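Local coordinates for type II restriction enzyme MUNI (Mycoplasma, PDB 1D02), which recognises the double-stranded DNA sequence 5'-CAATTG-3' as a homodimer and cleaves it after the first C, leaving 5'-phosphate ends, at residues E5-G17 with G186-K198. The protein carries 1 engineered substitution. Residues are numbered along the deposited sequence; the frame is centred on the assembly and turned at random.
Sequences ELSGRLNWQALAG and GEKLVQHFNEKLK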
ATOM      1  N   GLU D   5       2.555  32.614 -14.001  1.00 22.09           N
ATOM      2  CA  GLU D   5       3.752  31.839 -13.740  1.00 19.73           C
ATOM      3  C   GLU D   5       4.625  32.555 -12.708  1.00 18.18           C
ATOM      4  O   GLU D   5       5.144  31.935 -11.776  1.00 15.44           O
ATOM      5  CB  GLU D   5       4.517  31.636 -15.050  1.00 22.92           C
ATOM      6  CG  GLU D   5       5.861  30.937 -14.932  1.00 25.16           C
ATOM      7  CD  GLU D   5       6.958  31.863 -14.446  1.00 27.70           C
ATOM      8  OE1 GLU D   5       6.966  33.041 -14.871  1.00 27.90           O
ATOM      9  OE2 GLU D   5       7.819  31.415 -13.656  1.00 28.10           O
ATOM     10  N   LEU D   6       4.782  33.869 -12.856  1.00 14.98           N
ATOM     11  CA  LEU D   6       5.605  34.625 -11.915  1.00 14.02           C
ATOM     12  C   LEU D   6       5.204  34.507 -10.435  1.00 12.13           C
ATOM     13  O   LEU D   6       6.064  34.444  -9.550  1.00 11.02           O
ATOM     14  CB  LEU D   6       5.589  36.101 -12.298  1.00 14.16           C
ATOM     15  CG  LEU D   6       6.377  36.958 -11.320  1.00 14.24           C
ATOM     16  CD1 LEU D   6       7.867  36.575 -11.388  1.00 14.08           C
ATOM     17  CD2 LEU D   6       6.165  38.439 -11.694  1.00 15.23           C
ATOM     18  N   SER D   7       3.904  34.465 -10.171  1.00 11.49           N
ATOM     19  CA  SER D   7       3.426  34.417  -8.793  1.00 11.10           C
ATOM     20  C   SER D   7       3.850  33.170  -8.047  1.00 10.59           C
ATOM     21  O   SER D   7       3.736  33.134  -6.829  1.00 12.34           O
ATOM     22  CB  SER D   7       1.897  34.535  -8.737  1.00 13.82           C
ATOM     23  OG  SER D   7       1.284  33.439  -9.395  1.00 15.19           O
ATOM     24  N   GLY D   8       4.334  32.168  -8.778  1.00 10.01           N
ATOM     25  CA  GLY D   8       4.787  30.934  -8.150  1.00 10.33           C
ATOM     26  C   GLY D   8       6.200  30.528  -8.546  1.00 10.46           C
ATOM     27  O   GLY D   8       6.595  29.385  -8.313  1.00 10.04           O
ATOM     28  N   ARG D   9       6.978  31.441  -9.132  1.00  8.53           N
ATOM     29  CA  ARG D   9       8.330  31.086  -9.571  1.00  8.12           C
ATOM     30  C   ARG D   9       9.255  30.645  -8.430  1.00  8.14           C
ATOM     31  O   ARG D   9       9.384  31.324  -7.418  1.00  7.69           O
ATOM     32  CB  ARG D   9       8.972  32.249 -10.342  1.00  9.02           C
ATOM     33  CG  ARG D   9      10.309  31.842 -10.972  1.00 12.99           C
ATOM     34  CD  ARG D   9      10.858  32.857 -11.928  1.00 13.65           C
ATOM     35  NE  ARG D   9       9.892  33.238 -12.954  1.00 17.47           N
ATOM     36  CZ  ARG D   9      10.102  34.231 -13.814  1.00 18.33           C
ATOM     37  NH1 ARG D   9      11.241  34.904 -13.766  1.00 19.28           N
ATOM     38  NH2 ARG D   9       9.169  34.579 -14.693  1.00 18.82           N
ATOM     39  N   LEU D  10       9.920  29.512  -8.628  1.00  7.97           N
ATOM     40  CA  LEU D  10      10.808  28.978  -7.615  1.00  8.64           C
ATOM     41  C   LEU D  10      12.184  29.665  -7.677  1.00  9.13           C
ATOM     42  O   LEU D  10      12.508  30.333  -8.666  1.00 10.12           O
ATOM     43  CB  LEU D  10      10.908  27.454  -7.819  1.00  8.67           C
ATOM     44  CG  LEU D  10       9.584  26.701  -7.664  1.00  9.76           C
ATOM     45  CD1 LEU D  10       9.836  25.173  -7.709  1.00  7.78           C
ATOM     46  CD2 LEU D  10       8.976  27.042  -6.321  1.00  7.98           C
ATOM     47  N   ASN D  11      12.979  29.510  -6.617  1.00  9.47           N
ATOM     48  CA  ASN D  11      14.294  30.154  -6.552  1.00  8.22           C
ATOM     49  C   ASN D  11      15.369  29.251  -7.110  1.00  8.72           C
ATOM     50  O   ASN D  11      16.167  28.672  -6.360  1.00  8.23           O
ATOM     51  CB  ASN D  11      14.603  30.502  -5.103  1.00  8.66           C
ATOM     52  CG  ASN D  11      15.764  31.472  -4.962  1.00  8.04           C
ATOM     53  OD1 ASN D  11      16.597  31.602  -5.866  1.00  9.17           O
ATOM     54  ND2 ASN D  11      15.850  32.118  -3.809  1.00  7.69           N
ATOM     55  N   TRP D  12      15.398  29.152  -8.432  1.00  8.72           N
ATOM     56  CA  TRP D  12      16.342  28.301  -9.108  1.00  9.15           C
ATOM     57  C   TRP D  12      17.789  28.732  -8.867  1.00  9.60           C
ATOM     58  O   TRP D  12      18.683  27.888  -8.874  1.00  7.69           O
ATOM     59  CB  TRP D  12      16.011  28.266 -10.600  1.00  8.37           C
ATOM     60  CG  TRP D  12      14.641  27.670 -10.860  1.00  9.76           C
ATOM     61  CD1 TRP D  12      13.468  28.354 -11.106  1.00 10.34           C
ATOM     62  CD2 TRP D  12      14.290  26.270 -10.846  1.00 10.72           C
ATOM     63  NE1 TRP D  12      12.420  27.467 -11.246  1.00 10.95           N
ATOM     64  CE2 TRP D  12      12.891  26.184 -11.097  1.00  9.67           C
ATOM     65  CE3 TRP D  12      15.018  25.083 -10.644  1.00 11.11           C
ATOM     66  CZ2 TRP D  12      12.211  24.961 -11.156  1.00 11.24           C
ATOM     67  CZ3 TRP D  12      14.341  23.859 -10.699  1.00 12.09           C
ATOM     68  CH2 TRP D  12      12.949  23.809 -10.958  1.00 11.93           C
ATOM     69  N   GLN D  13      18.020  30.029  -8.657  1.00  8.51           N
ATOM     70  CA  GLN D  13      19.386  30.495  -8.416  1.00  8.83           C
ATOM     71  C   GLN D  13      19.922  29.966  -7.085  1.00  8.64           C
ATOM     72  O   GLN D  13      21.108  29.620  -6.990  1.00  9.90           O
ATOM     73  CB  GLN D  13      19.460  32.027  -8.430  1.00  8.09           C
ATOM     74  CG  GLN D  13      19.084  32.644  -9.792  1.00  7.78           C
ATOM     75  CD  GLN D  13      17.658  33.183  -9.803  1.00  8.76           C
ATOM     76  OE1 GLN D  13      16.748  32.575  -9.215  1.00  8.16           O
ATOM     77  NE2 GLN D  13      17.453  34.332 -10.477  1.00  7.69           N
ATOM     78  N   ALA D  14      19.064  29.894  -6.064  1.00  9.06           N
ATOM     79  CA  ALA D  14      19.505  29.393  -4.765  1.00  9.45           C
ATOM     80  C   ALA D  14      19.850  27.917  -4.900  1.00  9.04           C
ATOM     81  O   ALA D  14      20.821  27.469  -4.308  1.00  7.92           O
ATOM     82  CB  ALA D  14      18.436  29.570  -3.704  1.00  8.68           C
ATOM     83  N   LEU D  15      19.063  27.170  -5.677  1.00  9.83           N
ATOM     84  CA  LEU D  15      19.359  25.742  -5.877  1.00 10.52           C
ATOM     85  C   LEU D  15      20.679  25.568  -6.652  1.00 11.24           C
ATOM     86  O   LEU D  15      21.501  24.671  -6.340  1.00  9.59           O
ATOM     87  CB  LEU D  15      18.210  25.054  -6.632  1.00 11.41           C
ATOM     88  CG  LEU D  15      18.438  23.573  -6.985  1.00 10.62           C
ATOM     89  CD1 LEU D  15      18.713  22.773  -5.697  1.00  9.46           C
ATOM     90  CD2 LEU D  15      17.236  22.991  -7.683  1.00  9.19           C
ATOM     91  N   ALA D  16      20.894  26.419  -7.659  1.00 10.22           N
ATOM     92  CA  ALA D  16      22.139  26.334  -8.424  1.00 11.00           C
ATOM     93  C   ALA D  16      23.320  26.629  -7.481  1.00  9.39           C
ATOM     94  O   ALA D  16      24.392  26.029  -7.606  1.00 10.80           O
ATOM     95  CB  ALA D  16      22.113  27.315  -9.604  1.00  9.61           C
ATOM     96  N   GLY D  17      23.129  27.539  -6.533  1.00  8.12           N
ATOM     97  CA  GLY D  17      24.193  27.835  -5.580  1.00  8.35           C
ATOM     98  C   GLY D  17      24.521  26.605  -4.726  1.00  9.70           C
ATOM     99  O   GLY D  17      25.688  26.312  -4.466  1.00 10.13           O
ATOM    100  N   GLY D 186      19.540  17.816  -7.859  1.00 11.59           N
ATOM    101  CA  GLY D 186      18.288  18.277  -7.283  1.00 11.53           C
ATOM    102  C   GLY D 186      17.355  18.941  -8.285  1.00 11.07           C
ATOM    103  O   GLY D 186      16.130  18.879  -8.147  1.00  8.86           O
ATOM    104  N   GLU D 187      17.923  19.573  -9.308  1.00 11.36           N
ATOM    105  CA  GLU D 187      17.118  20.237 -10.314  1.00 11.14           C
ATOM    106  C   GLU D 187      16.015  19.343 -10.909  1.00 10.58           C
ATOM    107  O   GLU D 187      14.861  19.768 -11.027  1.00 10.72           O
ATOM    108  CB  GLU D 187      18.047  20.787 -11.417  1.00 14.73           C
ATOM    109  CG  GLU D 187      17.325  21.531 -12.530  1.00 21.68           C
ATOM    110  CD  GLU D 187      18.275  22.133 -13.570  1.00 25.48           C
ATOM    111  OE1 GLU D 187      19.250  21.448 -13.968  1.00 28.29           O
ATOM    112  OE2 GLU D 187      18.035  23.281 -14.000  1.00 27.06           O
ATOM    113  N   LYS D 188      16.363  18.114 -11.277  1.00  8.93           N
ATOM    114  CA  LYS D 188      15.388  17.196 -11.843  1.00 10.02           C
ATOM    115  C   LYS D 188      14.240  16.901 -10.863  1.00  8.33           C
ATOM    116  O   LYS D 188      13.083  16.805 -11.272  1.00 10.59           O
ATOM    117  CB  LYS D 188      16.096  15.895 -12.224  1.00 12.52           C
ATOM    118  CG  LYS D 188      15.207  14.884 -12.890  1.00 15.57           C
ATOM    119  CD  LYS D 188      15.444  14.844 -14.394  1.00 16.92           C
ATOM    120  CE  LYS D 188      14.886  13.541 -14.983  1.00 16.08           C
ATOM    121  NZ  LYS D 188      15.720  12.304 -14.671  1.00 21.24           N
ATOM    122  N   LEU D 189      14.581  16.741  -9.585  1.00  8.28           N
ATOM    123  CA  LEU D 189      13.600  16.480  -8.532  1.00  7.69           C
ATOM    124  C   LEU D 189      12.624  17.659  -8.444  1.00  7.69           C
ATOM    125  O   LEU D 189      11.401  17.474  -8.446  1.00  7.69           O
ATOM    126  CB  LEU D 189      14.306  16.292  -7.173  1.00  7.86           C
ATOM    127  CG  LEU D 189      13.403  16.218  -5.936  1.00  8.29           C
ATOM    128  CD1 LEU D 189      12.595  14.928  -5.966  1.00  8.26           C
ATOM    129  CD2 LEU D 189      14.263  16.294  -4.658  1.00  7.69           C
ATOM    130  N   VAL D 190      13.170  18.862  -8.385  1.00  7.69           N
ATOM    131  CA  VAL D 190      12.325  20.053  -8.277  1.00  7.69           C
ATOM    132  C   VAL D 190      11.506  20.267  -9.555  1.00  8.16           C
ATOM    133  O   VAL D 190      10.328  20.661  -9.485  1.00  8.14           O
ATOM    134  CB  VAL D 190      13.170  21.340  -7.938  1.00  7.69           C
ATOM    135  CG1 VAL D 190      12.240  22.550  -7.808  1.00  8.12           C
ATOM    136  CG2 VAL D 190      13.918  21.155  -6.600  1.00  7.69           C
ATOM    137  N   GLN D 191      12.086  19.977 -10.719  1.00  9.08           N
ATOM    138  CA  GLN D 191      11.347  20.156 -11.971  1.00  8.97           C
ATOM    139  C   GLN D 191      10.101  19.276 -11.977  1.00  9.09           C
ATOM    140  O   GLN D 191       9.060  19.684 -12.489  1.00  8.33           O
ATOM    141  CB  GLN D 191      12.219  19.843 -13.191  1.00 11.04           C
ATOM    142  CG  GLN D 191      13.319  20.884 -13.411  1.00 15.63           C
ATOM    143  CD  GLN D 191      14.231  20.543 -14.575  1.00 18.47           C
ATOM    144  OE1 GLN D 191      14.583  19.356 -14.740  1.00 19.96           O
ATOM    145  NE2 GLN D 191      14.626  21.478 -15.315  1.00 23.85           N
ATOM    146  N   HIS D 192      10.180  18.079 -11.394  1.00  8.51           N
ATOM    147  CA  HIS D 192       8.993  17.220 -11.368  1.00  8.87           C
ATOM    148  C   HIS D 192       7.889  17.921 -10.578  1.00  7.86           C
ATOM    149  O   HIS D 192       6.749  18.017 -11.036  1.00  7.69           O
ATOM    150  CB  HIS D 192       9.306  15.864 -10.729  1.00  8.26           C
ATOM    151  CG  HIS D 192       8.168  14.891 -10.804  1.00 10.18           C
ATOM    152  ND1 HIS D 192       7.113  14.905  -9.916  1.00 11.18           N
ATOM    153  CD2 HIS D 192       7.888  13.921 -11.708  1.00  7.69           C
ATOM    154  CE1 HIS D 192       6.229  13.989 -10.275  1.00  7.69           C
ATOM    155  NE2 HIS D 192       6.675  13.383 -11.362  1.00 11.89           N
ATOM    156  N   PHE D 193       8.220  18.387  -9.379  1.00  7.69           N
ATOM    157  CA  PHE D 193       7.249  19.099  -8.549  1.00  8.21           C
ATOM    158  C   PHE D 193       6.739  20.351  -9.290  1.00  7.96           C
ATOM    159  O   PHE D 193       5.541  20.575  -9.413  1.00  9.20           O
ATOM    160  CB  PHE D 193       7.917  19.558  -7.246  1.00  7.99           C
ATOM    161  CG  PHE D 193       7.094  20.547  -6.462  1.00  8.29           C
ATOM    162  CD1 PHE D 193       5.981  20.135  -5.738  1.00  8.55           C
ATOM    163  CD2 PHE D 193       7.439  21.906  -6.463  1.00  8.98           C
ATOM    164  CE1 PHE D 193       5.213  21.063  -5.017  1.00  9.10           C
ATOM    165  CE2 PHE D 193       6.685  22.839  -5.752  1.00  8.18           C
ATOM    166  CZ  PHE D 193       5.566  22.416  -5.023  1.00  9.43           C
ATOM    167  N   ASN D 194       7.669  21.147  -9.800  1.00  8.05           N
ATOM    168  CA  ASN D 194       7.324  22.396 -10.477  1.00  7.86           C
ATOM    169  C   ASN D 194       6.361  22.240 -11.651  1.00  7.94           C
ATOM    170  O   ASN D 194       5.375  22.983 -11.774  1.00  8.73           O
ATOM    171  CB  ASN D 194       8.612  23.063 -10.967  1.00  8.22           C
ATOM    172  CG  ASN D 194       8.398  24.470 -11.431  1.00 10.01           C
ATOM    173  OD1 ASN D 194       8.769  24.825 -12.561  1.00 13.19           O
ATOM    174  ND2 ASN D 194       7.800  25.293 -10.580  1.00  7.69           N
ATOM    175  N   GLU D 195       6.642  21.266 -12.499  1.00  9.55           N
ATOM    176  CA  GLU D 195       5.861  21.028 -13.705  1.00 11.31           C
ATOM    177  C   GLU D 195       4.598  20.207 -13.531  1.00 11.05           C
ATOM    178  O   GLU D 195       3.613  20.419 -14.235  1.00 11.07           O
ATOM    179  CB  GLU D 195       6.750  20.345 -14.752  1.00 14.53           C
ATOM    180  CG  GLU D 195       7.864  21.237 -15.317  1.00 18.65           C
ATOM    181  CD  GLU D 195       8.997  20.450 -15.997  1.00 23.31           C
ATOM    182  OE1 GLU D 195       8.803  19.270 -16.374  1.00 24.39           O
ATOM    183  OE2 GLU D 195      10.100  21.030 -16.156  1.00 24.64           O
ATOM    184  N   LYS D 196       4.605  19.295 -12.565  1.00 10.57           N
ATOM    185  CA  LYS D 196       3.476  18.391 -12.399  1.00 10.86           C
ATOM    186  C   LYS D 196       2.609  18.459 -11.156  1.00  9.85           C
ATOM    187  O   LYS D 196       1.462  18.006 -11.186  1.00 11.82           O
ATOM    188  CB  LYS D 196       3.994  16.965 -12.546  1.00 12.48           C
ATOM    189  CG  LYS D 196       4.704  16.748 -13.873  1.00 15.13           C
ATOM    190  CD  LYS D 196       5.455  15.443 -13.920  1.00 18.75           C
ATOM    191  CE  LYS D 196       5.933  15.186 -15.338  1.00 22.03           C
ATOM    192  NZ  LYS D 196       6.963  14.116 -15.380  1.00 26.96           N
ATOM    193  N   LEU D 197       3.130  19.025 -10.072  1.00  8.46           N
ATOM    194  CA  LEU D 197       2.395  19.050  -8.818  1.00  7.69           C
ATOM    195  C   LEU D 197       2.107  20.417  -8.197  1.00  7.87           C
ATOM    196  O   LEU D 197       1.095  20.593  -7.523  1.00  7.69           O
ATOM    197  CB  LEU D 197       3.160  18.196  -7.795  1.00  7.69           C
ATOM    198  CG  LEU D 197       3.499  16.763  -8.237  1.00  7.69           C
ATOM    199  CD1 LEU D 197       4.467  16.122  -7.201  1.00  7.69           C
ATOM    200  CD2 LEU D 197       2.226  15.945  -8.348  1.00  8.50           C
ATOM    201  N   LYS D 198       2.998  21.375  -8.419  1.00  7.96           N
ATOM    202  CA  LYS D 198       2.867  22.702  -7.831  1.00  9.22           C
ATOM    203  C   LYS D 198       1.513  23.373  -8.080  1.00  7.77           C
ATOM    204  O   LYS D 198       0.957  24.001  -7.176  1.00  7.69           O
ATOM    205  CB  LYS D 198       3.999  23.610  -8.334  1.00  8.82           C
ATOM    206  CG  LYS D 198       4.165  24.923  -7.538  1.00 10.36           C
ATOM    207  CD  LYS D 198       5.325  25.777  -8.060  1.00 10.94           C
ATOM    208  CE  LYS D 198       4.894  26.616  -9.262  1.00 12.92           C
ATOM    209  NZ  LYS D 198       6.034  27.320  -9.915  1.00 15.64           N
TER
HETATM  210  O   HOH W   1       4.968  29.356 -11.451  1.00 21.54           O
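Trp12 is the knob here: its six-membered ring slots among Glu187, Val190, Gln191 and Asn194, a knob-into-hole contact between helix 12-17 and helix 186-197, whose axes run nearly antiparallel (155°), in the PDDEXK nuclease fold, where helix 186-197 lies against the central sheet and helix 12-17 packs on that helix. The packing is tight around Val190. Its CG1 meets Trp12 CH2 at 3.5 Å and Leu10 CD1 at 3.6 Å, while its other methyl, CG2, reaches Leu15 CD2 at 3.9 Å. With Val190 CG1 anti to the backbone N (chi1 -179°), the two methyls fork between these neighbours. Leu10 also lays its CB over one face of the indole, and its CD1 comes to the edge of the Phe193 ring. Val30 and Val34 of helix 27-34 also touch Val190.

The side of Glu187 and Gln191 is looser and more open to solvent. Gln191 meets the indole through its CG, 3.8 Å from Trp12 CH2, with its amide turned 64° from the ring plane. Ahead of helix 12-17, the loop and short 3-10 turn of residues 5-9 meet Lys198 through polar bonds. Lys198, its chain bent at chi3 (83°), sends NZ to Gly8 O at 2.7 Å, approaching from above the carbonyl plane. A water links the same ammonium to the backbone of Glu5, accepting from Lys198 NZ at 2.8 Å and donating to Glu5 O at 2.6 Å.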